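Local structure of cellulase (Soil metagenome, 5I2U) at residues F70-A75 and A300-N305. The protein is a halotolerant cellulase of glycoside hydrolase family 5 that probably hydrolyses the beta-1,4-glucosidic bonds of cellulose. Numbering follows the deposited sequence.
Sequences FYNKNA and ASADGN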
# COMPACT_ATOMS: atom_id res chain seq x y z
N PHE A 70 -2.15 15.11 7.39
CA PHE A 70 -1.68 13.88 8.06
C PHE A 70 -0.29 13.41 7.62
O PHE A 70 0.24 12.45 8.20
CB PHE A 70 -2.71 12.76 7.86
CG PHE A 70 -4.07 13.09 8.39
CD1 PHE A 70 -4.27 13.24 9.76
CD2 PHE A 70 -5.14 13.28 7.53
CE1 PHE A 70 -5.52 13.58 10.26
CE2 PHE A 70 -6.38 13.62 8.02
CZ PHE A 70 -6.58 13.77 9.39
N TYR A 71 0.30 14.03 6.61
CA TYR A 71 1.64 13.67 6.15
C TYR A 71 2.64 14.43 7.02
O TYR A 71 3.21 15.45 6.62
CB TYR A 71 1.82 13.98 4.67
CG TYR A 71 1.17 12.96 3.76
CD1 TYR A 71 -0.22 12.84 3.67
CD2 TYR A 71 1.95 12.11 2.99
CE1 TYR A 71 -0.81 11.89 2.84
CE2 TYR A 71 1.37 11.16 2.17
CZ TYR A 71 -0.00 11.05 2.10
OH TYR A 71 -0.53 10.09 1.26
N ASN A 72 2.85 13.90 8.22
CA ASN A 72 3.80 14.45 9.16
C ASN A 72 4.36 13.35 10.07
O ASN A 72 3.81 12.25 10.14
CB ASN A 72 3.13 15.55 9.98
CG ASN A 72 2.03 15.02 10.90
OD1 ASN A 72 2.32 14.48 11.95
ND2 ASN A 72 0.77 15.18 10.50
N LYS A 73 5.44 13.66 10.78
CA LYS A 73 6.16 12.65 11.54
C LYS A 73 5.37 12.08 12.71
O LYS A 73 5.49 10.89 13.02
CB LYS A 73 7.51 13.17 12.00
CG LYS A 73 8.42 13.53 10.83
CD LYS A 73 9.89 13.52 11.20
CE LYS A 73 10.73 13.73 9.95
NZ LYS A 73 12.19 13.70 10.25
N ASN A 74 4.54 12.92 13.32
CA ASN A 74 3.82 12.54 14.53
C ASN A 74 2.66 11.59 14.23
O ASN A 74 2.45 10.61 14.95
CB ASN A 74 3.34 13.79 15.26
CG ASN A 74 4.49 14.66 15.77
OD1 ASN A 74 5.61 14.19 15.99
ND2 ASN A 74 4.21 15.94 15.98
N ALA A 75 1.94 11.85 13.14
CA ALA A 75 0.90 10.94 12.68
C ALA A 75 1.46 9.55 12.44
O ALA A 75 0.87 8.56 12.87
CB ALA A 75 0.24 11.46 11.42
N ALA A 300 -10.10 15.72 14.56
CA ALA A 300 -8.87 15.05 14.95
C ALA A 300 -7.64 15.92 14.68
O ALA A 300 -7.60 16.63 13.68
CB ALA A 300 -8.75 13.72 14.24
N SER A 301 -6.66 15.87 15.58
CA SER A 301 -5.38 16.56 15.36
C SER A 301 -4.64 15.90 14.20
O SER A 301 -4.73 14.68 14.01
CB SER A 301 -4.51 16.51 16.61
OG SER A 301 -3.23 17.07 16.38
N ALA A 302 -3.93 16.71 13.42
CA ALA A 302 -2.96 16.21 12.44
C ALA A 302 -1.86 15.36 13.10
O ALA A 302 -1.35 14.42 12.49
CB ALA A 302 -2.32 17.36 11.68
N ASP A 303 -1.50 15.69 14.34
CA ASP A 303 -0.36 15.08 15.02
C ASP A 303 -0.66 13.73 15.69
O ASP A 303 0.28 13.09 16.18
CB ASP A 303 0.22 16.05 16.06
CG ASP A 303 0.63 17.36 15.44
OD1 ASP A 303 1.34 17.35 14.41
OD2 ASP A 303 0.25 18.42 15.98
N GLY A 304 -1.92 13.28 15.71
CA GLY A 304 -2.28 12.03 16.35
C GLY A 304 -2.99 12.24 17.68
O GLY A 304 -3.71 13.21 17.84
N ASN A 305 -2.74 11.33 18.63
CA ASN A 305 -3.46 11.21 19.90
C ASN A 305 -4.97 11.10 19.74
O ASN A 305 -5.73 11.70 20.50
CB ASN A 305 -3.11 12.37 20.83
CG ASN A 305 -1.65 12.38 21.19
OD1 ASN A 305 -1.26 11.87 22.24
ND2 ASN A 305 -0.82 12.93 20.31
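The backbones of 70-75 and 300-305 come closest at two places, with the CA atoms of Phe70 and Ala302 5.1 Å apart and those of Asn74 and Asp303 4.9 Å apart. Between these points Asn72 makes the one hydrogen bond of the contact: its ND2 donates to Ala302 O over 3.0 Å, nearly straight at 170°. The acceptor lies in the plane of the Asn72 amide, but the donor stands well above the carbonyl plane of Ala302. ND2 also donates to Arg69 O, just before the segment. The other branch of the amide turns back to its own segment, where Asn72 is the N-cap of helix 73-81. OD1 accepts from Ala75 N at 2.9 Å and, weakly, from Asn74 N. Asn72 CG sits between its backbone N and its carbonyl carbon (chi1 67°), which brings OD1 over the first turn. Asparagine suits the place because one flat group both caps the helix and donates to a neighbouring loop.

Ala75 is small enough for its CB to pack against Ala302 O at 3.5 Å. Phe70, a buried flat ring, turns its edge to Ser301 O, 4.0 Å from CE1, and also touches Asp288 and Leu296. On the exposed side, the side chains of Asn74 and Asp303 extend alongside each other without a hydrogen bond between them, their flat ends turned 72° apart. Asn74 CB rests 3.3 Å from Asp303 O. At Gly304, with positive phi, a CB would jam against Asp303 O and point toward 70-75. Serine suits position 301 because its hydroxyl accepts from Asp303 N, forming an ST turn.

Here a side-chain N-cap joins the connections following strands 57-61 and 281-286, neighbours where the eight-stranded parallel TIM barrel closes.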